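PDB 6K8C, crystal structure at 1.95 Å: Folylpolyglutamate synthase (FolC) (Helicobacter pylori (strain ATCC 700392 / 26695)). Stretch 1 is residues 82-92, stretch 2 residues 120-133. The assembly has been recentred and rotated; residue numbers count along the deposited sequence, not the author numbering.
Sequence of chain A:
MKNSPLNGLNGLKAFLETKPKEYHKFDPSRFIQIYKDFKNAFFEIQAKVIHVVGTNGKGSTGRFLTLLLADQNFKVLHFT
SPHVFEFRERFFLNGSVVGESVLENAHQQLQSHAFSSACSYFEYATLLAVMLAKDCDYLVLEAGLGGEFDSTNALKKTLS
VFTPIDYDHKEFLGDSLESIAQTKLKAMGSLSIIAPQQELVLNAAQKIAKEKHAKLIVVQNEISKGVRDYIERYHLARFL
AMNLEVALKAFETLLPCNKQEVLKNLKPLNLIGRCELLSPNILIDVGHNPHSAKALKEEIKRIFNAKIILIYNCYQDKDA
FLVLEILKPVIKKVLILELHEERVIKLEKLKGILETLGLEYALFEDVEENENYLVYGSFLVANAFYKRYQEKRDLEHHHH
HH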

# COMPACT_ATOMS: atom_id res chain seq x y z
N PRO A 82 4.78 -0.35 2.96
CA PRO A 82 5.63 0.31 3.95
C PRO A 82 5.27 1.78 4.02
O PRO A 82 4.09 2.11 3.92
CB PRO A 82 7.04 0.11 3.39
CG PRO A 82 6.84 0.15 1.90
CD PRO A 82 5.43 -0.40 1.63
N HIS A 83 6.24 2.66 4.19
CA HIS A 83 5.97 4.09 4.19
C HIS A 83 6.88 4.78 3.19
O HIS A 83 7.90 4.24 2.77
CB HIS A 83 6.14 4.70 5.59
CG HIS A 83 7.52 4.60 6.14
ND1 HIS A 83 7.91 3.61 7.03
CD2 HIS A 83 8.61 5.38 5.96
CE1 HIS A 83 9.18 3.78 7.35
NE2 HIS A 83 9.63 4.85 6.72
N VAL A 84 6.48 5.98 2.79
CA VAL A 84 7.25 6.76 1.82
C VAL A 84 8.22 7.68 2.56
O VAL A 84 9.43 7.61 2.35
CB VAL A 84 6.32 7.59 0.91
CG1 VAL A 84 7.16 8.40 -0.07
CG2 VAL A 84 5.35 6.67 0.17
N PHE A 85 7.68 8.56 3.40
CA PHE A 85 8.46 9.57 4.09
C PHE A 85 8.62 9.30 5.58
O PHE A 85 9.74 9.34 6.09
CB PHE A 85 7.83 10.96 3.89
CG PHE A 85 7.54 11.29 2.45
CD1 PHE A 85 8.58 11.60 1.58
CD2 PHE A 85 6.24 11.30 1.98
CE1 PHE A 85 8.32 11.92 0.26
CE2 PHE A 85 5.98 11.62 0.65
CZ PHE A 85 7.02 11.92 -0.21
N GLU A 86 7.53 9.02 6.29
CA GLU A 86 7.57 8.83 7.74
C GLU A 86 6.89 7.52 8.11
O GLU A 86 5.92 7.10 7.48
CB GLU A 86 6.88 9.96 8.51
CG GLU A 86 7.29 11.37 8.12
CD GLU A 86 6.25 12.38 8.56
OE1 GLU A 86 5.76 12.27 9.70
OE2 GLU A 86 5.93 13.29 7.77
N PHE A 87 7.40 6.91 9.19
CA PHE A 87 6.83 5.67 9.72
C PHE A 87 5.35 5.82 10.04
O PHE A 87 4.57 4.87 9.86
CB PHE A 87 7.61 5.24 10.97
CG PHE A 87 7.09 3.98 11.62
CD1 PHE A 87 7.38 2.74 11.07
CD2 PHE A 87 6.34 4.04 12.77
CE1 PHE A 87 6.92 1.57 11.66
CE2 PHE A 87 5.87 2.87 13.38
CZ PHE A 87 6.16 1.64 12.82
N ARG A 88 4.93 6.98 10.54
CA ARG A 88 3.55 7.09 11.01
C ARG A 88 2.53 7.07 9.87
O ARG A 88 1.33 6.97 10.15
CB ARG A 88 3.36 8.35 11.86
CG ARG A 88 3.44 9.65 11.09
CD ARG A 88 3.59 10.81 12.07
NE ARG A 88 3.45 12.10 11.40
CZ ARG A 88 2.43 12.93 11.60
NH1 ARG A 88 2.38 14.09 10.95
NH2 ARG A 88 1.46 12.61 12.45
N GLU A 89 2.97 7.16 8.61
CA GLU A 89 2.06 6.96 7.47
C GLU A 89 1.33 5.63 7.55
O GLU A 89 0.24 5.48 6.99
CB GLU A 89 2.83 7.00 6.16
CG GLU A 89 3.41 8.34 5.77
CD GLU A 89 4.43 8.21 4.66
OE1 GLU A 89 4.32 7.25 3.85
OE2 GLU A 89 5.33 9.06 4.59
N ARG A 90 1.94 4.64 8.22
CA ARG A 90 1.38 3.30 8.29
C ARG A 90 0.08 3.24 9.07
O ARG A 90 -0.59 2.20 9.03
CB ARG A 90 2.41 2.35 8.92
CG ARG A 90 3.65 2.13 8.03
CD ARG A 90 4.82 1.57 8.83
NE ARG A 90 6.02 1.47 8.01
CZ ARG A 90 6.49 0.34 7.51
NH1 ARG A 90 5.86 -0.81 7.74
NH2 ARG A 90 7.61 0.35 6.78
N PHE A 91 -0.31 4.31 9.77
CA PHE A 91 -1.49 4.29 10.63
C PHE A 91 -2.38 5.48 10.28
O PHE A 91 -2.12 6.61 10.70
CB PHE A 91 -1.08 4.33 12.11
CG PHE A 91 0.08 3.42 12.43
CD1 PHE A 91 -0.14 2.09 12.76
CD2 PHE A 91 1.38 3.91 12.43
CE1 PHE A 91 0.93 1.25 13.08
CE2 PHE A 91 2.45 3.08 12.73
CZ PHE A 91 2.22 1.75 13.06
N PHE A 92 -3.42 5.21 9.49
CA PHE A 92 -4.43 6.21 9.13
C PHE A 92 -5.59 6.02 10.09
O PHE A 92 -6.33 5.03 9.99
CB PHE A 92 -4.86 6.02 7.67
CG PHE A 92 -5.71 7.15 7.13
CD1 PHE A 92 -5.13 8.32 6.68
CD2 PHE A 92 -7.09 7.01 7.04
CE1 PHE A 92 -5.90 9.34 6.17
CE2 PHE A 92 -7.87 8.03 6.52
CZ PHE A 92 -7.28 9.20 6.09
N SER A 120 9.63 -8.72 15.53
CA SER A 120 10.28 -8.13 14.37
C SER A 120 9.75 -6.71 14.16
O SER A 120 8.77 -6.28 14.77
CB SER A 120 10.02 -8.98 13.12
OG SER A 120 8.70 -8.77 12.63
N TYR A 121 10.41 -5.98 13.25
CA TYR A 121 9.98 -4.63 12.91
C TYR A 121 8.50 -4.60 12.52
O TYR A 121 7.71 -3.85 13.09
CB TYR A 121 10.86 -4.11 11.77
CG TYR A 121 10.55 -2.71 11.29
CD1 TYR A 121 9.60 -2.49 10.30
CD2 TYR A 121 11.24 -1.61 11.79
CE1 TYR A 121 9.33 -1.22 9.84
CE2 TYR A 121 10.97 -0.33 11.33
CZ TYR A 121 10.02 -0.14 10.35
OH TYR A 121 9.75 1.12 9.89
N PHE A 122 8.11 -5.44 11.56
CA PHE A 122 6.73 -5.42 11.09
C PHE A 122 5.77 -5.97 12.14
O PHE A 122 4.64 -5.50 12.24
CB PHE A 122 6.59 -6.20 9.79
CG PHE A 122 5.20 -6.15 9.20
CD1 PHE A 122 4.71 -4.98 8.65
CD2 PHE A 122 4.38 -7.27 9.23
CE1 PHE A 122 3.42 -4.93 8.12
CE2 PHE A 122 3.10 -7.23 8.71
CZ PHE A 122 2.62 -6.06 8.15
N GLU A 123 6.21 -6.95 12.93
CA GLU A 123 5.37 -7.46 14.01
C GLU A 123 5.07 -6.38 15.04
O GLU A 123 3.95 -6.30 15.56
CB GLU A 123 6.03 -8.68 14.66
CG GLU A 123 6.00 -9.92 13.76
CD GLU A 123 6.92 -11.03 14.22
OE1 GLU A 123 7.66 -10.83 15.21
OE2 GLU A 123 6.90 -12.11 13.60
N TYR A 124 6.06 -5.52 15.34
CA TYR A 124 5.82 -4.43 16.28
C TYR A 124 4.86 -3.39 15.69
O TYR A 124 4.01 -2.86 16.41
CB TYR A 124 7.13 -3.77 16.68
CG TYR A 124 7.00 -2.91 17.91
CD1 TYR A 124 6.61 -3.46 19.13
CD2 TYR A 124 7.24 -1.54 17.85
CE1 TYR A 124 6.48 -2.68 20.25
CE2 TYR A 124 7.12 -0.75 18.98
CZ TYR A 124 6.74 -1.33 20.17
OH TYR A 124 6.61 -0.54 21.29
N ALA A 125 5.01 -3.08 14.40
CA ALA A 125 4.07 -2.18 13.74
C ALA A 125 2.65 -2.72 13.84
O ALA A 125 1.70 -1.96 14.06
CB ALA A 125 4.46 -1.99 12.27
N THR A 126 2.49 -4.04 13.70
CA THR A 126 1.17 -4.66 13.82
C THR A 126 0.57 -4.44 15.20
O THR A 126 -0.60 -4.08 15.34
CB THR A 126 1.26 -6.15 13.49
OG1 THR A 126 1.74 -6.32 12.15
CG2 THR A 126 -0.11 -6.83 13.60
N LEU A 127 1.37 -4.66 16.26
CA LEU A 127 0.87 -4.42 17.61
C LEU A 127 0.53 -2.96 17.82
O LEU A 127 -0.46 -2.64 18.49
CB LEU A 127 1.89 -4.88 18.66
CG LEU A 127 2.19 -6.38 18.76
CD1 LEU A 127 3.10 -6.64 19.96
CD2 LEU A 127 0.91 -7.21 18.86
N LEU A 128 1.34 -2.05 17.28
CA LEU A 128 1.03 -0.63 17.38
C LEU A 128 -0.31 -0.32 16.72
O LEU A 128 -1.10 0.47 17.25
CB LEU A 128 2.15 0.20 16.75
CG LEU A 128 3.46 0.33 17.52
CD1 LEU A 128 4.52 0.99 16.65
CD2 LEU A 128 3.25 1.12 18.81
N ALA A 129 -0.59 -0.94 15.58
CA ALA A 129 -1.88 -0.73 14.92
C ALA A 129 -3.03 -1.19 15.80
O ALA A 129 -4.04 -0.49 15.93
CB ALA A 129 -1.91 -1.45 13.57
N VAL A 130 -2.90 -2.37 16.41
CA VAL A 130 -3.96 -2.88 17.28
C VAL A 130 -4.14 -1.97 18.49
O VAL A 130 -5.27 -1.70 18.91
CB VAL A 130 -3.66 -4.32 17.71
CG1 VAL A 130 -4.79 -4.85 18.62
CG2 VAL A 130 -3.48 -5.21 16.49
N MET A 131 -3.04 -1.48 19.06
CA MET A 131 -3.14 -0.56 20.19
C MET A 131 -3.86 0.72 19.79
O MET A 131 -4.74 1.21 20.51
CB MET A 131 -1.74 -0.23 20.74
CG MET A 131 -1.16 -1.29 21.66
SD MET A 131 -2.04 -1.43 23.23
CE MET A 131 -1.72 0.19 23.93
N LEU A 132 -3.50 1.27 18.63
CA LEU A 132 -4.11 2.50 18.16
C LEU A 132 -5.58 2.33 17.81
O LEU A 132 -6.33 3.31 17.85
CB LEU A 132 -3.36 3.03 16.94
CG LEU A 132 -1.95 3.54 17.21
CD1 LEU A 132 -1.23 3.81 15.90
CD2 LEU A 132 -1.99 4.78 18.07
N ALA A 133 -6.01 1.11 17.48
CA ALA A 133 -7.38 0.84 17.06
C ALA A 133 -8.26 0.31 18.19
O ALA A 133 -9.35 -0.20 17.92
CB ALA A 133 -7.39 -0.15 15.89

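No hydrogen bond crosses this contact, although an arginine, a histidine and a tyrosine hydroxyl all sit in it; the side-chain hydrogen bond of Arg90 goes to His83 in its own stretch, and the join is made by packing. The loop answers to a helix, residues 121-132, while its 3-10 segment, 87-90, turns Phe87 and Arg90 toward that helix, and Phe91, the first residue of the strand that follows, does the same. Arg90 and Ala125 lie 8.2 Å apart, CA to CA, and Phe91 and Ala129 6.6 Å, so the backbones come closer at Phe91 than at Arg90.

Phe91 gives up the most surface. Phe91 CE1 lies 3.4 Å from Ala125 O, which meets the ring at its edge, where aromatic hydrogens carry slight positive charge; that oxygen already accepts the helical bond from Ala129 N. Phe91 CE1 is also 3.9 Å from Ala129 CB, its CZ is 4.0 Å from Leu128 CB, and its CG is 3.7 Å from Leu132 CD1. The ring lies against the methyls of Ala125 and Ala129, and the leucines add apolar bulk.

Phe87 serves the earlier turns. Phe87 CZ is 4.0 Å from Ala125 CB and its CE2 4.0 Å from Leu128 CD1, which lies at the ring edge. Tyr121 reaches in from a sideways start, bringing OH to 3.1 Å from Phe87 CD1, the rings set obliquely with planes at 78°.

Arg90 is held by its own loop: NE donates to His83 ND1 at 3.0 Å, which helps fix the guanidinium so that Tyr121 CE1 lies over one face, 3.8 Å from NH2. Behind it, Glu89 accepts from three backbone amides, with Val84 N 2.7 Å from OE1, tying down the loop. Ser120 caps the helix, its OG accepting from Glu123 N at 3.1 Å. The rule is legible: anchor the arginine and the loop locally, then pack aromatics against alanine and leucine.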